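Local coordinates for PCF11 protein (Saccharomyces cerevisiae, PDB 1SZ9) that binds the carboxy-terminal domain of RNA polymerase II through its CTD-interacting domain and so probably links transcription to processing of the mRNA 3' end, at residues Phe12-Glu17 with Ala47-Arg51; Ala34-Ile38 with Gly75-Thr79; Leu61-Tyr65 with Thr101-Leu105. All coordinates share one frame; numbering follows the deposited sequence.

Interaction 1 of 3, residues Phe12-Glu17 with Ala47-Arg51; sequences FNSILE and AIESR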
loop_
_atom_site.group_PDB
_atom_site.type_symbol
_atom_site.label_atom_id
_atom_site.label_comp_id
_atom_site.label_asym_id
_atom_site.label_seq_id
_atom_site.Cartn_x
_atom_site.Cartn_y
_atom_site.Cartn_z
ATOM N N PHE A 12 -12.623 -8.181 6.457
ATOM C CA PHE A 12 -11.409 -7.438 6.058
ATOM C C PHE A 12 -11.758 -5.951 6.014
ATOM O O PHE A 12 -11.048 -5.124 6.590
ATOM C CB PHE A 12 -10.912 -7.888 4.666
ATOM C CG PHE A 12 -9.536 -7.373 4.298
ATOM C CD1 PHE A 12 -8.383 -8.065 4.679
ATOM C CD2 PHE A 12 -9.392 -6.207 3.553
ATOM C CE1 PHE A 12 -7.105 -7.605 4.315
ATOM C CE2 PHE A 12 -8.110 -5.738 3.188
ATOM C CZ PHE A 12 -6.972 -6.448 3.574
ATOM N N ASN A 13 -12.856 -5.619 5.339
ATOM C CA ASN A 13 -13.287 -4.220 5.227
ATOM C C ASN A 13 -13.565 -3.591 6.590
ATOM O O ASN A 13 -13.174 -2.461 6.858
ATOM C CB ASN A 13 -14.561 -4.095 4.377
ATOM C CG ASN A 13 -14.287 -4.170 2.886
ATOM O OD1 ASN A 13 -13.564 -3.345 2.336
ATOM N ND2 ASN A 13 -14.876 -5.153 2.223
ATOM N N SER A 14 -14.252 -4.338 7.446
ATOM C CA SER A 14 -14.610 -3.859 8.776
ATOM C C SER A 14 -13.380 -3.473 9.595
ATOM O O SER A 14 -13.352 -2.443 10.277
ATOM C CB SER A 14 -15.419 -4.948 9.489
ATOM O OG SER A 14 -15.631 -4.630 10.849
ATOM N N ILE A 15 -12.364 -4.319 9.537
ATOM C CA ILE A 15 -11.132 -4.058 10.250
ATOM C C ILE A 15 -10.421 -2.847 9.620
ATOM O O ILE A 15 -9.948 -1.949 10.317
ATOM C CB ILE A 15 -10.232 -5.307 10.204
ATOM C CG1 ILE A 15 -10.894 -6.425 11.023
ATOM C CG2 ILE A 15 -8.832 -4.973 10.716
ATOM C CD1 ILE A 15 -10.206 -7.774 10.916
ATOM N N LEU A 16 -10.373 -2.815 8.294
ATOM C CA LEU A 16 -9.717 -1.728 7.588
ATOM C C LEU A 16 -10.301 -0.364 7.990
ATOM O O LEU A 16 -9.573 0.629 8.099
ATOM C CB LEU A 16 -9.860 -1.969 6.087
ATOM C CG LEU A 16 -9.101 -1.147 5.047
ATOM C CD1 LEU A 16 -7.622 -0.965 5.396
ATOM C CD2 LEU A 16 -9.251 -1.887 3.718
ATOM N N GLU A 17 -11.615 -0.326 8.219
ATOM C CA GLU A 17 -12.293 0.912 8.616
ATOM C C GLU A 17 -11.770 1.420 9.954
ATOM O O GLU A 17 -11.908 2.588 10.273
ATOM C CB GLU A 17 -13.806 0.695 8.729
ATOM C CG GLU A 17 -14.487 0.400 7.420
ATOM C CD GLU A 17 -14.438 1.563 6.460
ATOM O OE1 GLU A 17 -14.748 2.697 6.890
ATOM O OE2 GLU A 17 -14.099 1.344 5.272
ATOM N N ALA A 47 -10.229 -3.288 -1.738
ATOM C CA ALA A 47 -10.620 -2.679 -0.475
ATOM C C ALA A 47 -9.536 -1.674 -0.026
ATOM O O ALA A 47 -9.843 -0.559 0.386
ATOM C CB ALA A 47 -10.802 -3.758 0.577
ATOM N N ILE A 48 -8.266 -2.070 -0.115
ATOM C CA ILE A 48 -7.189 -1.182 0.292
ATOM C C ILE A 48 -7.042 0.017 -0.646
ATOM O O ILE A 48 -6.883 1.134 -0.178
ATOM C CB ILE A 48 -5.854 -1.959 0.413
ATOM C CG1 ILE A 48 -5.923 -2.868 1.639
ATOM C CG2 ILE A 48 -4.665 -0.999 0.601
ATOM C CD1 ILE A 48 -4.736 -3.754 1.795
ATOM N N GLU A 49 -7.099 -0.205 -1.957
ATOM C CA GLU A 49 -6.971 0.904 -2.909
ATOM C C GLU A 49 -8.145 1.862 -2.748
ATOM O O GLU A 49 -7.976 3.082 -2.827
ATOM C CB GLU A 49 -6.898 0.404 -4.359
ATOM C CG GLU A 49 -5.713 -0.532 -4.622
ATOM C CD GLU A 49 -5.358 -0.672 -6.098
ATOM O OE1 GLU A 49 -6.233 -0.439 -6.953
ATOM O OE2 GLU A 49 -4.197 -1.026 -6.412
ATOM N N SER A 50 -9.330 1.299 -2.510
ATOM C CA SER A 50 -10.526 2.108 -2.309
ATOM C C SER A 50 -10.340 2.981 -1.068
ATOM O O SER A 50 -10.602 4.189 -1.111
ATOM C CB SER A 50 -11.765 1.202 -2.160
ATOM O OG SER A 50 -12.908 1.969 -1.842
ATOM N N ARG A 51 -9.882 2.383 0.037
ATOM C CA ARG A 51 -9.646 3.161 1.260
ATOM C C ARG A 51 -8.622 4.280 1.017
ATOM O O ARG A 51 -8.838 5.427 1.409
ATOM C CB ARG A 51 -9.175 2.266 2.433
ATOM C CG ARG A 51 -8.451 3.071 3.522
ATOM C CD ARG A 51 -8.835 2.809 4.985
ATOM N NE ARG A 51 -10.169 3.281 5.315
ATOM C CZ ARG A 51 -10.497 3.997 6.391
ATOM N NH1 ARG A 51 -9.591 4.363 7.299
ATOM N NH2 ARG A 51 -11.765 4.345 6.561
HETATM O O HOH W 1 -12.538 4.897 8.965
#

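Interaction 2 of 3, residues Ala34-Ile38 with Gly75-Thr79; sequences AEENI and GSPYT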
loop_
_atom_site.group_PDB
_atom_site.type_symbol
_atom_site.label_atom_id
_atom_site.label_comp_id
_atom_site.label_asym_id
_atom_site.label_seq_id
_atom_site.Cartn_x
_atom_site.Cartn_y
_atom_site.Cartn_z
ATOM N N ALA A 34 -4.619 -11.633 4.692
ATOM C CA ALA A 34 -4.195 -11.653 3.294
ATOM C C ALA A 34 -3.377 -12.924 2.998
ATOM O O ALA A 34 -3.473 -13.493 1.924
ATOM C CB ALA A 34 -3.386 -10.393 2.976
ATOM N N GLU A 35 -2.593 -13.362 3.973
ATOM C CA GLU A 35 -1.773 -14.570 3.860
ATOM C C GLU A 35 -2.654 -15.831 3.832
ATOM O O GLU A 35 -2.424 -16.762 3.063
ATOM C CB GLU A 35 -0.819 -14.636 5.067
ATOM C CG GLU A 35 -0.049 -15.948 5.284
ATOM C CD GLU A 35 1.265 -16.013 4.501
ATOM O OE1 GLU A 35 1.899 -14.965 4.301
ATOM O OE2 GLU A 35 1.687 -17.115 4.110
ATOM N N GLU A 36 -3.679 -15.839 4.667
ATOM C CA GLU A 36 -4.565 -16.985 4.793
ATOM C C GLU A 36 -5.707 -17.083 3.797
ATOM O O GLU A 36 -6.348 -18.121 3.689
ATOM C CB GLU A 36 -5.139 -17.002 6.204
ATOM C CG GLU A 36 -4.130 -17.345 7.269
ATOM C CD GLU A 36 -4.561 -16.860 8.636
ATOM O OE1 GLU A 36 -5.784 -16.837 8.912
ATOM O OE2 GLU A 36 -3.674 -16.510 9.444
ATOM N N ASN A 37 -5.963 -16.017 3.055
ATOM C CA ASN A 37 -7.067 -16.036 2.122
ATOM C C ASN A 37 -6.679 -15.522 0.753
ATOM O O ASN A 37 -7.375 -14.691 0.175
ATOM C CB ASN A 37 -8.215 -15.207 2.702
ATOM C CG ASN A 37 -8.685 -15.742 4.044
ATOM O OD1 ASN A 37 -9.518 -16.645 4.099
ATOM N ND2 ASN A 37 -8.125 -15.209 5.137
ATOM N N ILE A 38 -5.565 -16.019 0.233
ATOM C CA ILE A 38 -5.113 -15.590 -1.067
ATOM C C ILE A 38 -6.208 -15.706 -2.117
ATOM O O ILE A 38 -6.218 -14.969 -3.097
ATOM C CB ILE A 38 -3.860 -16.369 -1.501
ATOM C CG1 ILE A 38 -2.652 -15.844 -0.708
ATOM C CG2 ILE A 38 -3.648 -16.234 -3.024
ATOM C CD1 ILE A 38 -1.314 -16.503 -1.075
ATOM N N GLY A 75 3.810 -11.055 -0.101
ATOM C CA GLY A 75 4.387 -11.058 -1.436
ATOM C C GLY A 75 3.324 -11.351 -2.475
ATOM O O GLY A 75 2.236 -10.780 -2.430
ATOM N N SER A 76 3.626 -12.250 -3.409
ATOM C CA SER A 76 2.676 -12.609 -4.448
ATOM C C SER A 76 1.405 -13.205 -3.840
ATOM O O SER A 76 1.448 -13.844 -2.801
ATOM C CB SER A 76 3.304 -13.614 -5.424
ATOM O OG SER A 76 2.423 -13.842 -6.528
ATOM N N PRO A 77 0.250 -12.985 -4.477
ATOM C CA PRO A 77 0.023 -12.228 -5.719
ATOM C C PRO A 77 -0.211 -10.723 -5.487
ATOM O O PRO A 77 -0.468 -9.953 -6.433
ATOM C CB PRO A 77 -1.211 -12.902 -6.284
ATOM C CG PRO A 77 -2.016 -13.119 -5.051
ATOM C CD PRO A 77 -0.990 -13.649 -4.044
ATOM N N TYR A 78 -0.121 -10.307 -4.230
ATOM C CA TYR A 78 -0.342 -8.904 -3.893
ATOM C C TYR A 78 0.667 -7.945 -4.537
ATOM O O TYR A 78 0.282 -6.889 -5.025
ATOM C CB TYR A 78 -0.370 -8.755 -2.372
ATOM C CG TYR A 78 -1.460 -9.587 -1.741
ATOM C CD1 TYR A 78 -2.805 -9.210 -1.831
ATOM C CD2 TYR A 78 -1.151 -10.785 -1.091
ATOM C CE1 TYR A 78 -3.816 -10.015 -1.285
ATOM C CE2 TYR A 78 -2.147 -11.595 -0.551
ATOM C CZ TYR A 78 -3.471 -11.207 -0.650
ATOM O OH TYR A 78 -4.429 -12.029 -0.104
ATOM N N THR A 79 1.947 -8.318 -4.554
ATOM C CA THR A 79 2.975 -7.489 -5.170
ATOM C C THR A 79 2.623 -7.253 -6.643
ATOM O O THR A 79 2.865 -6.174 -7.195
ATOM C CB THR A 79 4.367 -8.172 -5.117
ATOM O OG1 THR A 79 4.229 -9.539 -5.521
ATOM C CG2 THR A 79 4.983 -8.094 -3.713
#

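Interaction 3 of 3, residues Leu61-Tyr65 with Thr101-Leu105; sequences LYAFY and TRTKL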
loop_
_atom_site.group_PDB
_atom_site.type_symbol
_atom_site.label_atom_id
_atom_site.label_comp_id
_atom_site.label_asym_id
_atom_site.label_seq_id
_atom_site.Cartn_x
_atom_site.Cartn_y
_atom_site.Cartn_z
ATOM N N LEU A 61 -2.091 7.352 4.580
ATOM C CA LEU A 61 -0.767 6.795 4.863
ATOM C C LEU A 61 -0.878 5.425 5.522
ATOM O O LEU A 61 -0.198 4.496 5.138
ATOM C CB LEU A 61 0.037 7.709 5.802
ATOM C CG LEU A 61 1.435 7.206 6.219
ATOM C CD1 LEU A 61 2.315 7.045 4.967
ATOM C CD2 LEU A 61 2.101 8.180 7.211
ATOM N N TYR A 62 -1.749 5.312 6.516
ATOM C CA TYR A 62 -1.886 4.049 7.232
ATOM C C TYR A 62 -2.434 2.933 6.349
ATOM O O TYR A 62 -2.060 1.773 6.516
ATOM C CB TYR A 62 -2.724 4.275 8.491
ATOM C CG TYR A 62 -2.223 5.487 9.253
ATOM C CD1 TYR A 62 -0.876 5.603 9.612
ATOM C CD2 TYR A 62 -3.083 6.537 9.578
ATOM C CE1 TYR A 62 -0.400 6.748 10.275
ATOM C CE2 TYR A 62 -2.629 7.675 10.236
ATOM C CZ TYR A 62 -1.286 7.777 10.580
ATOM O OH TYR A 62 -0.842 8.917 11.203
ATOM N N ALA A 63 -3.280 3.287 5.384
ATOM C CA ALA A 63 -3.815 2.298 4.446
ATOM C C ALA A 63 -2.647 1.854 3.548
ATOM O O ALA A 63 -2.550 0.681 3.176
ATOM C CB ALA A 63 -4.950 2.912 3.588
ATOM N N PHE A 64 -1.779 2.793 3.179
ATOM C CA PHE A 64 -0.597 2.433 2.379
ATOM C C PHE A 64 0.342 1.550 3.230
ATOM O O PHE A 64 1.062 0.707 2.691
ATOM C CB PHE A 64 0.160 3.683 1.907
ATOM C CG PHE A 64 0.116 3.892 0.410
ATOM C CD1 PHE A 64 0.718 2.973 -0.455
ATOM C CD2 PHE A 64 -0.512 5.017 -0.133
ATOM C CE1 PHE A 64 0.700 3.166 -1.835
ATOM C CE2 PHE A 64 -0.539 5.224 -1.520
ATOM C CZ PHE A 64 0.072 4.291 -2.374
ATOM N N TYR A 65 0.353 1.745 4.548
ATOM C CA TYR A 65 1.208 0.884 5.390
ATOM C C TYR A 65 0.621 -0.518 5.395
ATOM O O TYR A 65 1.348 -1.500 5.475
ATOM C CB TYR A 65 1.338 1.409 6.827
ATOM C CG TYR A 65 2.248 2.615 6.996
ATOM C CD1 TYR A 65 3.061 3.076 5.953
ATOM C CD2 TYR A 65 2.319 3.282 8.219
ATOM C CE1 TYR A 65 3.934 4.189 6.140
ATOM C CE2 TYR A 65 3.175 4.374 8.411
ATOM C CZ TYR A 65 3.980 4.817 7.367
ATOM O OH TYR A 65 4.856 5.863 7.587
ATOM N N THR A 101 3.678 13.868 6.024
ATOM C CA THR A 101 3.211 12.594 5.478
ATOM C C THR A 101 3.993 12.263 4.208
ATOM O O THR A 101 4.298 11.079 3.933
ATOM C CB THR A 101 1.705 12.656 5.166
ATOM O OG1 THR A 101 1.008 13.027 6.355
ATOM C CG2 THR A 101 1.189 11.303 4.681
ATOM N N ARG A 102 4.320 13.300 3.428
ATOM C CA ARG A 102 5.122 13.104 2.218
ATOM C C ARG A 102 6.501 12.468 2.540
ATOM O O ARG A 102 6.949 11.578 1.828
ATOM C CB ARG A 102 5.321 14.434 1.468
ATOM C CG ARG A 102 4.078 14.844 0.643
ATOM C CD ARG A 102 4.138 16.272 0.081
ATOM N NE ARG A 102 2.900 16.551 -0.654
ATOM C CZ ARG A 102 2.355 17.759 -0.796
ATOM N NH1 ARG A 102 2.937 18.820 -0.261
ATOM N NH2 ARG A 102 1.214 17.905 -1.455
ATOM N N THR A 103 7.173 12.906 3.603
ATOM C CA THR A 103 8.478 12.308 3.921
ATOM C C THR A 103 8.270 10.847 4.285
ATOM O O THR A 103 9.133 10.022 4.033
ATOM C CB THR A 103 9.210 13.003 5.120
ATOM O OG1 THR A 103 8.438 12.838 6.319
ATOM C CG2 THR A 103 9.431 14.480 4.834
ATOM N N LYS A 104 7.127 10.529 4.892
ATOM C CA LYS A 104 6.829 9.139 5.244
ATOM C C LYS A 104 6.545 8.322 3.979
ATOM O O LYS A 104 6.994 7.174 3.865
ATOM C CB LYS A 104 5.664 9.083 6.241
ATOM C CG LYS A 104 6.156 9.316 7.677
ATOM C CD LYS A 104 5.119 9.942 8.561
ATOM C CE LYS A 104 5.576 9.910 10.042
ATOM N NZ LYS A 104 7.061 9.846 10.231
ATOM N N LEU A 105 5.828 8.913 3.017
ATOM C CA LEU A 105 5.572 8.215 1.744
ATOM C C LEU A 105 6.902 8.023 1.011
ATOM O O LEU A 105 7.103 7.036 0.315
ATOM C CB LEU A 105 4.657 9.033 0.835
ATOM C CG LEU A 105 3.199 9.170 1.287
ATOM C CD1 LEU A 105 2.501 10.155 0.379
ATOM C CD2 LEU A 105 2.514 7.796 1.273
HETATM O O HOH W 2 7.431 5.760 6.196
#

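Interaction 1 of 3, residues Phe12-Glu17 with Ala47-Arg51
Leu16 and Arg51 carry the apolar part of this contact together with Phe12, Ala47 and Ile48. CD2 of Leu16 settles against the turn at Ala47, 4.0 Å from Ala47 CB and equally close to CG1 of Ile48. Phe12 turns its ring edge to Ile48: Phe12 CZ lies 3.9 Å from Ile48 CD1, and Ile48 CG1 lies in the plane of the ring. CG anti to the backbone N (chi1 -169°) swings this ring toward 47-51. The methylenes of Arg51 run antiparallel to Leu16, Arg51 CD lying 4.0 Å from Leu16 CG.

The direct ionic pair is long: Glu17 OE1 and Arg51 NH2 form a salt bridge at 3.4 Å, carboxylate and guanidinium planes 80° apart. Water 1 gives the closer link, 2.6 Å from Arg51 NH2 and 2.7 Å from Glu17 O. Leu16 O lies 3.6 Å above one guanidinium face, toward its rim. Were Arg51 replaced by an alanine, Glu17 would probably lose its ionic mate, and a gap would open beside Leu16.

Helices 3-16 and 41-54 run roughly parallel, the axes of these short segments 10.8 Å apart at -31°, as in a superhelical arm-repeat array. Helix 24-36 meets Phe12 through Leu30, Phe44 stacks with the Phe12 ring, and Leu67 and Ile70 of helix 57-73 back Ile48.

Interaction 2 of 3, residues Ala34-Ile38 with Gly75-Thr79
Tyr78 reaches across to Ala34 and, with Pro77, to Ile38, joining the C-terminal end of helix 24-36 to the start of helix 78-83 within the all-helical, arm-repeat-like CID domain. The segment 75-79 begins at Gly75, where helix 57-73 has ended and phi becomes positive. A CB here would collide with the carbonyl O of the residue before, which favours glycine. Ser76 follows with its side chain directed away from 34-38, but its carbonyl O lies near Ile38, 4.2 Å from Ile38 CD1.

The peptide bond before Pro77 is cis, and the proline ring meets the branched side chain of Ile38 obliquely. Pro77 CD is 3.8 Å from Ile38 CG2 and 4.1 Å from Ile38 CD1, so both methyls bear on the same ring carbon. Ala41 of helix 41-54 also touches Pro77.

At Tyr78, in the first turn of its helix, the side chain heads toward 34-38. With CG anti to the carbonyl carbon (chi1 -59°), the ring extends to the end of helix 24-36, where Ala34 CB lies 3.7 Å from Tyr78 CZ. Phe44 and Ile70 touch this tyrosine as well, which agrees with its burial. Tyr78 OH donates a hydrogen bond to Ala34 O, 2.7 Å away; the hydroxyl approaches at 116° to the C=O bond, 19° off the carbonyl plane.

Thr79 then bonds back within its own segment, closing a turn at the helix start with Thr79 N 3.3 Å from Gly75 O.

Interaction 3 of 3, residues Leu61-Tyr65 with Thr101-Leu105
Leu61 meets three residues of 101-105 with different atoms. Its CD1 packs on Leu105 CD2 at 3.8 Å, the two side chains running antiparallel. Leu61 CD2 lies 3.7 Å from Lys104 CD, where leucine and lysine chain are nearly perpendicular, and Leu61 CB is 3.9 Å from the Thr101 methyl CG2. With CG anti to the backbone N (chi1 178°), the fork of CD1 and CD2 is directed at the facing helix. Phe64 adds a looser touch, its CD2 4.3 Å from Leu105 CD2.

Tyr65 adds a second layer. Its OH comes within 3.6 Å of Lys104 CB, and water 2 bridges that hydroxyl to Lys104 O, 2.8 Å from the water. One face of the Tyr65 ring covers Leu61 CG, which lies 3.7 Å from the ring plane, toward the rim.

The helices run almost parallel, the axes of these short segments 11.1 Å apart with 14° between them, consistent with the arm-repeat-like superhelix of a CID.

Farther out, Thr101 turns its hydroxyl to Asp98, to which OG1 is hydrogen-bonded, while its methyl stays on Leu61. Tyr94 of helix 86-95 packs on Leu105, and Met108 and Trp112 from later in helix 99-112 touch Phe64.

How the interactions relate
Interaction 1 closes before interaction 3 opens along the chain, whereas the segments of interaction 2 alternate with those of both. Interactions 1 and 3 touch directly: Arg51 CG lies 3.5 Å from Ala63 CB, and Ile48 CG2 is 3.7 Å from Ala63 O, so helix 41-54 packs on helix 57-73. Their centres are 16 Å apart. Interaction 2 stays separate, its centre about 15 Å from that of interaction 1 with nearest atoms about 5 Å apart. Interactions 2 and 3 lie on opposite sides of the chain's centre, 21 Å between centres, yet helix 57-73 spans them, contributing 61-65 and, through Ile70, touching Ala34 and Tyr78.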